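Local coordinates for type III secretion system effector protein ExoU (Pseudomonas fluorescens, PDB 4QMK) that probably hydrolyses membrane phospholipids inside host cells as a patatin-like toxin, reaching the plasma membrane through a domain that binds phosphatidylinositol 4,5-bisphosphate, at residues L470-D475 and P517-W522; S440-V445 and L513-E518; R526-G531 and A562-R567; S505-L510 and G552-L557. All coordinates share one frame; numbering follows the deposited sequence.

Interaction 1: L470-D475 and P517-W522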
loop_
_atom_site.group_PDB
_atom_site.type_symbol
_atom_site.label_atom_id
_atom_site.label_comp_id
_atom_site.label_asym_id
_atom_site.label_seq_id
_atom_site.Cartn_x
_atom_site.Cartn_y
_atom_site.Cartn_z
ATOM N N LEU A 470 33.440 -28.260 16.150
ATOM C CA LEU A 470 33.274 -28.023 14.693
ATOM C C LEU A 470 32.399 -29.102 14.036
ATOM O O LEU A 470 31.603 -28.813 13.148
ATOM C CB LEU A 470 34.627 -27.934 13.951
ATOM C CG LEU A 470 35.487 -26.712 14.305
ATOM C CD1 LEU A 470 36.915 -26.870 13.854
ATOM C CD2 LEU A 470 34.930 -25.411 13.766
ATOM N N ARG A 471 32.539 -30.337 14.467
ATOM C CA ARG A 471 31.744 -31.406 13.887
ATOM C C ARG A 471 30.285 -31.147 14.139
ATOM O O ARG A 471 29.480 -31.297 13.232
ATOM C CB ARG A 471 32.161 -32.772 14.453
ATOM C CG ARG A 471 31.659 -33.960 13.680
ATOM C CD ARG A 471 32.273 -34.068 12.299
ATOM N NE ARG A 471 32.252 -35.455 11.753
ATOM C CZ ARG A 471 31.243 -35.992 11.057
ATOM N NH1 ARG A 471 30.141 -35.299 10.779
ATOM N NH2 ARG A 471 31.330 -37.234 10.638
ATOM N N PHE A 472 29.915 -30.779 15.360
ATOM C CA PHE A 472 28.504 -30.527 15.627
ATOM C C PHE A 472 27.985 -29.444 14.737
ATOM O O PHE A 472 26.861 -29.518 14.244
ATOM C CB PHE A 472 28.256 -30.128 17.092
ATOM C CG PHE A 472 26.866 -29.605 17.337
ATOM C CD1 PHE A 472 25.836 -30.463 17.579
ATOM C CD2 PHE A 472 26.600 -28.235 17.245
ATOM C CE1 PHE A 472 24.554 -29.986 17.783
ATOM C CE2 PHE A 472 25.320 -27.746 17.424
ATOM C CZ PHE A 472 24.293 -28.619 17.717
ATOM N N ARG A 473 28.798 -28.411 14.517
ATOM C CA ARG A 473 28.351 -27.307 13.656
ATOM C C ARG A 473 28.219 -27.732 12.216
ATOM O O ARG A 473 27.274 -27.310 11.563
ATOM C CB ARG A 473 29.240 -26.081 13.764
ATOM C CG ARG A 473 29.019 -25.311 15.068
ATOM C CD ARG A 473 27.716 -24.532 15.069
ATOM N NE ARG A 473 27.828 -23.337 14.204
ATOM C CZ ARG A 473 28.314 -22.169 14.600
ATOM N NH1 ARG A 473 28.726 -22.003 15.827
ATOM N NH2 ARG A 473 28.396 -21.173 13.745
ATOM N N LYS A 474 29.112 -28.604 11.720
ATOM C CA LYS A 474 28.972 -29.066 10.344
ATOM C C LYS A 474 27.687 -29.891 10.240
ATOM O O LYS A 474 26.891 -29.683 9.326
ATOM C CB LYS A 474 30.155 -29.916 9.882
ATOM C CG LYS A 474 30.310 -29.878 8.382
ATOM C CD LYS A 474 31.205 -30.953 7.771
ATOM C CE LYS A 474 31.260 -30.712 6.254
ATOM N NZ LYS A 474 31.947 -31.755 5.438
ATOM N N ASP A 475 27.454 -30.811 11.171
ATOM C CA ASP A 475 26.238 -31.584 11.083
ATOM C C ASP A 475 25.026 -30.681 11.162
ATOM O O ASP A 475 24.061 -30.908 10.465
ATOM C CB ASP A 475 26.111 -32.626 12.197
ATOM C CG ASP A 475 27.178 -33.676 12.164
ATOM O OD1 ASP A 475 27.802 -33.939 11.106
ATOM O OD2 ASP A 475 27.400 -34.245 13.237
ATOM N N PRO A 517 20.273 -30.228 26.260
ATOM C CA PRO A 517 19.138 -29.310 26.084
ATOM C C PRO A 517 19.499 -27.970 25.469
ATOM O O PRO A 517 18.687 -27.403 24.755
ATOM C CB PRO A 517 18.618 -29.126 27.518
ATOM C CG PRO A 517 19.043 -30.372 28.241
ATOM C CD PRO A 517 20.400 -30.667 27.667
ATOM N N GLU A 518 20.682 -27.451 25.746
ATOM C CA GLU A 518 21.134 -26.190 25.119
ATOM C C GLU A 518 21.085 -26.272 23.581
ATOM O O GLU A 518 20.800 -25.278 22.923
ATOM C CB GLU A 518 22.608 -25.861 25.459
ATOM C CG GLU A 518 23.007 -25.469 26.882
ATOM C CD GLU A 518 24.504 -25.784 27.172
ATOM O OE1 GLU A 518 25.298 -25.856 26.190
ATOM O OE2 GLU A 518 24.907 -25.960 28.366
ATOM N N ASP A 519 21.415 -27.432 23.012
ATOM C CA ASP A 519 21.473 -27.589 21.547
ATOM C C ASP A 519 20.110 -27.438 20.941
ATOM O O ASP A 519 19.990 -26.949 19.800
ATOM C CB ASP A 519 22.012 -28.968 21.162
ATOM C CG ASP A 519 23.457 -29.098 21.392
ATOM O OD1 ASP A 519 24.057 -28.073 21.691
ATOM O OD2 ASP A 519 24.016 -30.234 21.290
ATOM N N ILE A 520 19.086 -27.897 21.674
ATOM C CA ILE A 520 17.717 -27.791 21.198
ATOM C C ILE A 520 17.382 -26.270 21.095
ATOM O O ILE A 520 16.974 -25.785 20.026
ATOM C CB ILE A 520 16.728 -28.459 22.178
ATOM C CG1 ILE A 520 17.005 -29.949 22.388
ATOM C CG2 ILE A 520 15.281 -28.272 21.712
ATOM C CD1 ILE A 520 16.662 -30.821 21.187
ATOM N N GLU A 521 17.616 -25.520 22.178
ATOM C CA GLU A 521 17.337 -24.079 22.176
ATOM C C GLU A 521 18.103 -23.405 21.058
ATOM O O GLU A 521 17.614 -22.473 20.414
ATOM C CB GLU A 521 17.818 -23.353 23.447
ATOM C CG GLU A 521 17.488 -23.897 24.808
ATOM C CD GLU A 521 18.138 -22.999 25.901
ATOM O OE1 GLU A 521 19.144 -23.437 26.550
ATOM O OE2 GLU A 521 17.689 -21.822 26.060
ATOM N N TRP A 522 19.348 -23.808 20.899
ATOM C CA TRP A 522 20.209 -23.187 19.902
ATOM C C TRP A 522 19.678 -23.369 18.472
ATOM O O TRP A 522 19.528 -22.390 17.716
ATOM C CB TRP A 522 21.589 -23.716 20.058
ATOM C CG TRP A 522 22.603 -23.059 19.212
ATOM C CD1 TRP A 522 23.438 -22.063 19.578
ATOM C CD2 TRP A 522 23.005 -23.453 17.892
ATOM N NE1 TRP A 522 24.315 -21.763 18.555
ATOM C CE2 TRP A 522 24.052 -22.611 17.509
ATOM C CE3 TRP A 522 22.607 -24.478 17.018
ATOM C CZ2 TRP A 522 24.677 -22.740 16.311
ATOM C CZ3 TRP A 522 23.229 -24.571 15.761
ATOM C CH2 TRP A 522 24.227 -23.724 15.438
#
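Phe472 and Trp522 meet as an offset edge-to-face pair, the phenyl edge directed at the six-membered ring of the indole. The ring centroids lie 5.9 Å apart and the planes are inclined at 63°, with CE2 of Phe472 coming within 4.1 Å of CZ3 of Trp522. Both rings stand trans to their own backbone nitrogens, which carries them into the interval between the two helices. The CE1-CZ part of the phenyl ring meets a carboxylate obliquely: CE1 of Phe472 is 3.6 Å from OD2 of Asp519, an oxygen also held in a salt bridge by Arg515, whose guanidinium makes a cation-pi contact with Phe472. Arg473 crosses the indole at about a right angle; bends at chi2 and chi3 bring its CD to 3.6 Å from CH2 of Trp522, and CZ2 sits over one face of the guanidinium, the two planes 46° apart.

These residues pack helix 464-491 against helix 517-526 in an all-helical part of the chain. The short axes run 13.2 Å apart at 40° to each other, a wide spacing bridged by large side chains. Polar groups in this buried core have partners nearby: NE1 of Trp522 bonds to Met446 O, and NH2 of Arg473 to Met448 O and to the carboxylate of Asp450.

The outer surface of helix 464-491 is quite different. There Arg471 and Asp475, one helical turn apart, form a salt bridge of 2.7 Å between NH1 and OD1, while Lys474 extends nearly straight into solvent.

Interaction 2: S440-V445 and L513-E518; sequences SLNDAV and LARRPE
Asn442 sets its amide trans to the backbone nitrogen (chi1 180°), directing it away from helix 441-446 and across to Arg515, whose chain bends at chi3 (-70°) to bring the guanidinium opposite. NH1 of Arg515 donates to OD1 of Asn442 over 3.1 Å. The bond is moderately bent, at 150°, and the nitrogen approaches from above the carbonyl plane, with the amide and guanidinium planes nearly perpendicular. In Arg516, CG lies between the backbone N and the carbonyl carbon and the chain bends at chi3, placing NH1 3.5 Å above the plane of the Arg515 guanidinium, over its centre. The same NH1 is 3.4 Å from ND2 of Asn442, two donors that merely adjoin. Ser440, immediately before helix 441-446, is its N-cap: its OG accepts from N of Asp443 at 3.3 Å and gives a weak bond to OD2 of Asp443. The other oxygen of that carboxylate, OD1, lies 3.3 Å from OE1 of Glu518. The closeness of the two arginines is probably tolerated because Arg515 has salt bridges to Asp519 and Glu468. The neighbouring carboxylates, both acceptors, would probably raise each other's affinity for a proton, an effect perhaps moderated at the surface.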
loop_
_atom_site.group_PDB
_atom_site.type_symbol
_atom_site.label_atom_id
_atom_site.label_comp_id
_atom_site.label_asym_id
_atom_site.label_seq_id
_atom_site.Cartn_x
_atom_site.Cartn_y
_atom_site.Cartn_z
ATOM N N SER A 440 33.278 -23.731 28.440
ATOM C CA SER A 440 34.083 -24.649 27.620
ATOM C C SER A 440 34.303 -24.130 26.235
ATOM O O SER A 440 33.657 -23.183 25.786
ATOM C CB SER A 440 33.384 -25.997 27.459
ATOM O OG SER A 440 32.170 -25.830 26.742
ATOM N N LEU A 441 35.175 -24.821 25.520
ATOM C CA LEU A 441 35.444 -24.467 24.143
ATOM C C LEU A 441 34.203 -24.647 23.312
ATOM O O LEU A 441 33.959 -23.887 22.386
ATOM C CB LEU A 441 36.566 -25.296 23.587
ATOM C CG LEU A 441 36.848 -25.090 22.103
ATOM C CD1 LEU A 441 37.187 -23.646 21.812
ATOM C CD2 LEU A 441 38.014 -25.979 21.734
ATOM N N ASN A 442 33.392 -25.639 23.628
ATOM C CA ASN A 442 32.183 -25.838 22.839
ATOM C C ASN A 442 31.206 -24.658 22.962
ATOM O O ASN A 442 30.631 -24.239 21.978
ATOM C CB ASN A 442 31.506 -27.128 23.223
ATOM C CG ASN A 442 30.257 -27.375 22.440
ATOM O OD1 ASN A 442 30.305 -27.550 21.242
ATOM N ND2 ASN A 442 29.135 -27.355 23.101
ATOM N N ASP A 443 31.016 -24.138 24.173
ATOM C CA ASP A 443 30.115 -23.008 24.402
ATOM C C ASP A 443 30.581 -21.733 23.695
ATOM O O ASP A 443 29.771 -20.954 23.210
ATOM C CB ASP A 443 29.971 -22.737 25.900
ATOM C CG ASP A 443 29.173 -23.792 26.603
ATOM O OD1 ASP A 443 28.124 -24.201 26.075
ATOM O OD2 ASP A 443 29.593 -24.222 27.686
ATOM N N ALA A 444 31.885 -21.540 23.622
ATOM C CA ALA A 444 32.443 -20.432 22.865
ATOM C C ALA A 444 32.133 -20.628 21.372
ATOM O O ALA A 444 31.682 -19.696 20.709
ATOM C CB ALA A 444 33.941 -20.337 23.109
ATOM N N VAL A 445 32.304 -21.850 20.863
ATOM C CA VAL A 445 31.993 -22.131 19.462
ATOM C C VAL A 445 30.524 -21.912 19.186
ATOM O O VAL A 445 30.163 -21.341 18.155
ATOM C CB VAL A 445 32.369 -23.547 19.060
ATOM C CG1 VAL A 445 31.732 -23.927 17.749
ATOM C CG2 VAL A 445 33.867 -23.691 18.986
ATOM N N LEU A 513 20.047 -34.505 16.547
ATOM C CA LEU A 513 21.354 -33.862 16.560
ATOM C C LEU A 513 21.761 -33.337 17.968
ATOM O O LEU A 513 22.922 -33.418 18.376
ATOM C CB LEU A 513 21.333 -32.711 15.555
ATOM C CG LEU A 513 22.618 -32.447 14.869
ATOM C CD1 LEU A 513 22.827 -33.645 14.002
ATOM C CD2 LEU A 513 22.538 -31.188 14.029
ATOM N N ALA A 514 20.809 -32.830 18.708
ATOM C CA ALA A 514 21.094 -32.351 20.066
ATOM C C ALA A 514 21.865 -33.311 20.980
ATOM O O ALA A 514 21.531 -34.474 21.091
ATOM C CB ALA A 514 19.795 -31.930 20.749
ATOM N N ARG A 515 22.914 -32.801 21.615
ATOM C CA ARG A 515 23.713 -33.567 22.570
ATOM C C ARG A 515 23.245 -33.277 24.019
ATOM O O ARG A 515 23.539 -34.029 24.926
ATOM C CB ARG A 515 25.179 -33.160 22.457
ATOM C CG ARG A 515 25.775 -33.296 21.050
ATOM C CD ARG A 515 27.021 -32.425 20.881
ATOM N NE ARG A 515 26.662 -30.991 20.856
ATOM C CZ ARG A 515 27.527 -29.970 20.708
ATOM N NH1 ARG A 515 28.840 -30.168 20.586
ATOM N NH2 ARG A 515 27.049 -28.729 20.707
ATOM N N ARG A 516 22.491 -32.195 24.183
ATOM C CA ARG A 516 22.071 -31.703 25.466
ATOM C C ARG A 516 20.973 -30.691 25.207
ATOM O O ARG A 516 20.742 -30.335 24.060
ATOM C CB ARG A 516 23.257 -31.071 26.216
ATOM C CG ARG A 516 24.105 -30.115 25.370
ATOM C CD ARG A 516 25.325 -29.529 26.091
ATOM N NE ARG A 516 26.425 -30.467 26.270
ATOM C CZ ARG A 516 27.430 -30.701 25.388
ATOM N NH1 ARG A 516 27.516 -30.087 24.203
ATOM N NH2 ARG A 516 28.378 -31.588 25.690
ATOM N N PRO A 517 20.273 -30.228 26.260
ATOM C CA PRO A 517 19.138 -29.310 26.084
ATOM C C PRO A 517 19.499 -27.970 25.469
ATOM O O PRO A 517 18.687 -27.403 24.755
ATOM C CB PRO A 517 18.618 -29.126 27.518
ATOM C CG PRO A 517 19.043 -30.372 28.241
ATOM C CD PRO A 517 20.400 -30.667 27.667
ATOM N N GLU A 518 20.682 -27.451 25.746
ATOM C CA GLU A 518 21.134 -26.190 25.119
ATOM C C GLU A 518 21.085 -26.272 23.581
ATOM O O GLU A 518 20.800 -25.278 22.923
ATOM C CB GLU A 518 22.608 -25.861 25.459
ATOM C CG GLU A 518 23.007 -25.469 26.882
ATOM C CD GLU A 518 24.504 -25.784 27.172
ATOM O OE1 GLU A 518 25.298 -25.856 26.190
ATOM O OE2 GLU A 518 24.907 -25.960 28.366
#

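Interaction 3: R526-G531 and A562-R567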
loop_
_atom_site.group_PDB
_atom_site.type_symbol
_atom_site.label_atom_id
_atom_site.label_comp_id
_atom_site.label_asym_id
_atom_site.label_seq_id
_atom_site.Cartn_x
_atom_site.Cartn_y
_atom_site.Cartn_z
ATOM N N ARG A 526 18.215 -20.823 15.442
ATOM C CA ARG A 526 18.661 -20.783 13.991
ATOM C C ARG A 526 17.495 -20.830 13.070
ATOM O O ARG A 526 17.509 -20.210 12.009
ATOM C CB ARG A 526 19.617 -21.896 13.647
ATOM C CG ARG A 526 20.930 -21.898 14.433
ATOM C CD ARG A 526 21.776 -20.633 14.370
ATOM N NE ARG A 526 21.240 -19.352 14.907
ATOM C CZ ARG A 526 21.268 -18.940 16.177
ATOM N NH1 ARG A 526 20.826 -17.710 16.470
ATOM N NH2 ARG A 526 21.708 -19.732 17.160
ATOM N N LEU A 527 16.442 -21.504 13.516
ATOM C CA LEU A 527 15.198 -21.507 12.767
ATOM C C LEU A 527 14.554 -20.136 12.716
ATOM O O LEU A 527 13.631 -19.972 11.900
ATOM C CB LEU A 527 14.192 -22.526 13.331
ATOM C CG LEU A 527 14.294 -23.898 12.738
ATOM C CD1 LEU A 527 15.661 -24.466 12.960
ATOM C CD2 LEU A 527 13.299 -24.824 13.369
ATOM N N ASN A 528 14.947 -19.203 13.612
ATOM C CA ASN A 528 14.400 -17.826 13.606
ATOM C C ASN A 528 15.307 -16.835 12.833
ATOM O O ASN A 528 15.146 -15.629 12.952
ATOM C CB ASN A 528 14.131 -17.257 15.009
ATOM C CG ASN A 528 12.891 -17.845 15.676
ATOM O OD1 ASN A 528 11.820 -17.242 15.654
ATOM N ND2 ASN A 528 13.038 -18.980 16.319
ATOM N N ALA A 529 16.258 -17.357 12.067
ATOM C CA ALA A 529 17.200 -16.490 11.279
ATOM C C ALA A 529 16.370 -15.458 10.574
ATOM O O ALA A 529 15.392 -15.771 9.947
ATOM C CB ALA A 529 17.984 -17.313 10.284
ATOM N N PRO A 530 16.721 -14.200 10.702
ATOM C CA PRO A 530 15.849 -13.144 10.161
ATOM C C PRO A 530 15.283 -13.219 8.734
ATOM O O PRO A 530 14.061 -13.149 8.564
ATOM C CB PRO A 530 16.689 -11.898 10.358
ATOM C CG PRO A 530 17.377 -12.169 11.648
ATOM C CD PRO A 530 17.655 -13.651 11.695
ATOM N N GLY A 531 16.101 -13.354 7.709
ATOM C CA GLY A 531 15.516 -13.321 6.348
ATOM C C GLY A 531 15.154 -14.669 5.738
ATOM O O GLY A 531 14.954 -14.794 4.536
ATOM N N ALA A 562 8.391 -20.946 20.479
ATOM C CA ALA A 562 8.458 -20.170 21.712
ATOM C C ALA A 562 9.475 -18.991 21.548
ATOM O O ALA A 562 9.247 -17.892 22.022
ATOM C CB ALA A 562 8.848 -21.059 22.876
ATOM N N GLU A 563 10.574 -19.236 20.856
ATOM C CA GLU A 563 11.546 -18.175 20.582
ATOM C C GLU A 563 10.945 -17.092 19.655
ATOM O O GLU A 563 11.200 -15.910 19.835
ATOM C CB GLU A 563 12.774 -18.760 19.958
ATOM C CG GLU A 563 13.860 -17.775 19.601
ATOM C CD GLU A 563 14.426 -16.972 20.742
ATOM O OE1 GLU A 563 14.929 -15.864 20.439
ATOM O OE2 GLU A 563 14.380 -17.420 21.898
ATOM N N MET A 564 10.113 -17.514 18.712
ATOM C CA MET A 564 9.489 -16.600 17.810
ATOM C C MET A 564 8.570 -15.657 18.547
ATOM O O MET A 564 8.570 -14.450 18.282
ATOM C CB MET A 564 8.671 -17.319 16.744
ATOM C CG MET A 564 8.150 -16.398 15.650
ATOM S SD MET A 564 6.898 -17.158 14.588
ATOM C CE MET A 564 5.706 -17.558 15.866
ATOM N N GLN A 565 7.764 -16.221 19.448
ATOM C CA GLN A 565 6.800 -15.476 20.215
ATOM C C GLN A 565 7.530 -14.531 21.178
ATOM O O GLN A 565 7.153 -13.372 21.348
ATOM C CB GLN A 565 5.815 -16.451 20.868
ATOM C CG GLN A 565 4.872 -17.058 19.813
ATOM C CD GLN A 565 4.069 -18.316 20.229
ATOM O OE1 GLN A 565 4.355 -18.980 21.239
ATOM N NE2 GLN A 565 3.081 -18.681 19.386
ATOM N N LYS A 566 8.646 -14.984 21.723
ATOM C CA LYS A 566 9.480 -14.139 22.566
ATOM C C LYS A 566 9.971 -12.898 21.791
ATOM O O LYS A 566 9.905 -11.796 22.293
ATOM C CB LYS A 566 10.643 -14.958 23.123
ATOM C CG LYS A 566 11.660 -14.227 23.994
ATOM C CD LYS A 566 12.579 -15.241 24.659
ATOM C CE LYS A 566 13.720 -14.591 25.430
ATOM N NZ LYS A 566 14.617 -13.835 24.518
ATOM N N ARG A 567 10.460 -13.096 20.573
ATOM C CA ARG A 567 10.932 -12.001 19.735
ATOM C C ARG A 567 9.831 -11.043 19.346
ATOM O O ARG A 567 10.060 -9.810 19.325
ATOM C CB ARG A 567 11.605 -12.519 18.495
ATOM C CG ARG A 567 13.014 -12.968 18.795
ATOM C CD ARG A 567 13.791 -13.499 17.591
ATOM N NE ARG A 567 14.904 -14.319 18.099
ATOM C CZ ARG A 567 15.897 -14.762 17.362
ATOM N NH1 ARG A 567 15.944 -14.504 16.067
ATOM N NH2 ARG A 567 16.837 -15.489 17.922
HETATM O O HOH W 1 17.936 -16.422 15.548
#
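A type I beta turn from Arg526 to Ala529 takes the chain out of helix 517-526 and presses Asn528, its third residue, against Met564 and Arg567 of helix 555-585. The carboxamide of Asn528 lies against the helix surface: OD1 of Asn528 is 3.2 Å from CA of Met564 and 3.3 Å from CB of Met564, while ND2 of Asn528 rests 3.6 Å from CG of Glu563. That nitrogen is satisfied on both sides of the contact, by Gly524 O in the helix that the turn leaves and by Ala560 O in the helix that it meets. Such bridging fixes the rotation of the amide, and the thioether end of Met564 runs off toward Leu539 and Thr543 of helix 533-544.

The turn thus seats the connection between helices 517-526 and 533-544 on the long helix 555-585. The Arg567 chain is extended from CG to NE, and CB of Asn528 lies over one face of its guanidinium, offset toward the rim, 3.5 Å from NH1 of Arg567. One helical turn back, Glu563 steadies this group: OE1 takes a salt-bridge hydrogen bond of 2.8 Å from NE of Arg567 through its anti lone pair, with a weak second bond from NH2.

At the guanidinium edge, in its plane, a water accepts from NH2 of Arg567 at 2.8 Å and, weakly, from NH1 of Arg526 at 3.3 Å. These two nitrogens, NH1 of Arg526 and NH2 of Arg567, stay 4.8 Å apart; Glu324 pairs with Arg526 and Glu563 with Arg567, which probably offsets the like charges.

Interaction 4: S505-L510 and G552-L557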
loop_
_atom_site.group_PDB
_atom_site.type_symbol
_atom_site.label_atom_id
_atom_site.label_comp_id
_atom_site.label_asym_id
_atom_site.label_seq_id
_atom_site.Cartn_x
_atom_site.Cartn_y
_atom_site.Cartn_z
ATOM N N SER A 505 10.728 -35.846 8.489
ATOM C CA SER A 505 12.003 -36.541 8.603
ATOM C C SER A 505 13.105 -35.577 8.972
ATOM O O SER A 505 13.881 -35.847 9.911
ATOM C CB SER A 505 12.334 -37.381 7.345
ATOM O OG SER A 505 13.696 -37.785 7.365
ATOM N N ALA A 506 13.187 -34.457 8.264
ATOM C CA ALA A 506 14.167 -33.402 8.629
ATOM C C ALA A 506 13.999 -32.867 10.054
ATOM O O ALA A 506 14.985 -32.556 10.689
ATOM C CB ALA A 506 14.123 -32.266 7.653
ATOM N N LEU A 507 12.797 -32.798 10.596
ATOM C CA LEU A 507 12.674 -32.356 12.005
ATOM C C LEU A 507 13.151 -33.433 12.980
ATOM O O LEU A 507 13.783 -33.128 14.027
ATOM C CB LEU A 507 11.236 -31.860 12.369
ATOM C CG LEU A 507 10.793 -30.585 11.625
ATOM C CD1 LEU A 507 9.274 -30.467 11.551
ATOM C CD2 LEU A 507 11.445 -29.351 12.244
ATOM N N ARG A 508 12.851 -34.674 12.664
ATOM C CA ARG A 508 13.305 -35.760 13.492
ATOM C C ARG A 508 14.814 -35.720 13.528
ATOM O O ARG A 508 15.402 -35.880 14.593
ATOM C CB ARG A 508 12.828 -37.119 12.973
ATOM C CG ARG A 508 11.366 -37.435 13.259
ATOM C CD ARG A 508 11.067 -38.931 13.027
ATOM N NE ARG A 508 11.399 -39.339 11.644
ATOM C CZ ARG A 508 10.565 -39.243 10.607
ATOM N NH1 ARG A 508 9.337 -38.744 10.759
ATOM N NH2 ARG A 508 10.960 -39.628 9.411
ATOM N N ASN A 509 15.445 -35.510 12.369
ATOM C CA ASN A 509 16.867 -35.535 12.325
ATOM C C ASN A 509 17.446 -34.437 13.130
ATOM O O ASN A 509 18.255 -34.697 14.030
ATOM C CB ASN A 509 17.344 -35.568 10.888
ATOM C CG ASN A 509 17.137 -36.947 10.229
ATOM O OD1 ASN A 509 16.915 -37.961 10.894
ATOM N ND2 ASN A 509 17.205 -36.977 8.939
ATOM N N LEU A 510 16.975 -33.195 12.896
ATOM C CA LEU A 510 17.362 -32.045 13.738
ATOM C C LEU A 510 17.215 -32.307 15.223
ATOM O O LEU A 510 18.110 -32.013 15.982
ATOM C CB LEU A 510 16.495 -30.815 13.430
ATOM C CG LEU A 510 16.997 -29.795 12.423
ATOM C CD1 LEU A 510 15.960 -28.729 12.275
ATOM C CD2 LEU A 510 18.310 -29.186 12.879
ATOM N N GLY A 552 3.103 -34.609 15.960
ATOM C CA GLY A 552 2.768 -33.208 16.238
ATOM C C GLY A 552 3.706 -32.527 17.229
ATOM O O GLY A 552 3.393 -31.442 17.736
ATOM N N LEU A 553 4.860 -33.146 17.497
ATOM C CA LEU A 553 5.821 -32.583 18.440
ATOM C C LEU A 553 7.319 -32.817 18.054
ATOM O O LEU A 553 7.886 -33.861 18.376
ATOM C CB LEU A 553 5.526 -33.085 19.877
ATOM C CG LEU A 553 4.246 -32.587 20.614
ATOM C CD1 LEU A 553 4.037 -33.289 21.971
ATOM C CD2 LEU A 553 4.232 -31.066 20.804
ATOM N N SER A 554 7.914 -31.849 17.337
ATOM C CA SER A 554 9.351 -31.772 17.134
ATOM C C SER A 554 9.834 -30.880 18.293
ATOM O O SER A 554 9.262 -29.799 18.541
ATOM C CB SER A 554 9.705 -31.064 15.815
ATOM O OG SER A 554 11.083 -30.756 15.785
ATOM N N LYS A 555 10.865 -31.282 19.006
ATOM C CA LYS A 555 11.332 -30.475 20.109
ATOM C C LYS A 555 12.002 -29.208 19.667
ATOM O O LYS A 555 11.929 -28.174 20.362
ATOM C CB LYS A 555 12.234 -31.267 21.018
ATOM C CG LYS A 555 11.459 -32.345 21.703
ATOM C CD LYS A 555 12.114 -32.818 22.976
ATOM C CE LYS A 555 11.099 -33.642 23.757
ATOM N NZ LYS A 555 11.762 -34.302 24.910
ATOM N N VAL A 556 12.635 -29.243 18.515
ATOM C CA VAL A 556 13.285 -28.041 18.010
ATOM C C VAL A 556 12.240 -27.054 17.539
ATOM O O VAL A 556 12.409 -25.851 17.704
ATOM C CB VAL A 556 14.241 -28.353 16.868
ATOM C CG1 VAL A 556 14.684 -27.085 16.181
ATOM C CG2 VAL A 556 15.441 -29.073 17.408
ATOM N N LEU A 557 11.152 -27.554 16.958
ATOM C CA LEU A 557 10.131 -26.678 16.449
ATOM C C LEU A 557 9.396 -25.977 17.572
ATOM O O LEU A 557 9.224 -24.778 17.546
ATOM C CB LEU A 557 9.165 -27.430 15.575
ATOM C CG LEU A 557 8.095 -26.554 14.896
ATOM C CD1 LEU A 557 8.713 -25.425 14.099
ATOM C CD2 LEU A 557 7.202 -27.407 14.023
#
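Leu507 of helix 501-513 packs on Ser554, the N-cap residue of helix 555-585, so that a leucine side chain covers the start of another helix. It has the largest share of surface buried here. Its CB lies 3.6 Å from OG of Ser554, and its CD2 is 3.8 Å from the same oxygen, so apolar carbon borders the hydroxyl on this side. With chi1 at 168°, OG of Ser554 stands trans to its own nitrogen and beside its carbonyl carbon, turned toward the first helical turn. From there it accepts the capping bond from N of Leu557, a weak one of 3.4 Å. The hydroxyl has a stronger partner in Asp511, just after 505-510: OD1 of that carboxylate is hydrogen-bonded to OG of Ser554 and to N of Val556, and OD2 takes N of Lys555. A negative charge at the helix N-terminus should be favourable with respect to the helix dipole.

Past the cap the contact turns apolar. CG1 of Val556 lies 4.4 Å from CD1 of Leu510, and both residues also touch Leu523 of helix 517-526, which makes a three-helix junction of hydrophobic side chains. Leu557, which also touches Leu538 and Leu539 of helix 533-544, brings CD2 to 4.4 Å from CD1 of Leu507. CG2 of Val556 lies 4.2 Å from the backbone O of Leu510.

Overall arrangement
Interactions 1 and 2 are neighbours, with centres about 6 Å apart: they share Pro517 and Glu518, and Arg515 of interaction 2 meets Phe472 of interaction 1. Interaction 4 lies about 14 Å from interaction 1 between centres, joined to it where CG2 of Ile520 comes 3.6 Å from O of Lys555. Interaction 3 uses helix 555-585 with interaction 4, their centres about 16 Å apart, and CD2 of Leu527 reaches 3.9 Å from CG1 of Val556. Its centre is also closest to the centre of the chain, about 17 Å against 28 to 32 Å for the others. Interactions 1 to 3 involve helix 517-526 or its flanking loops, while interaction 4 joins helices 501-513 and 555-585.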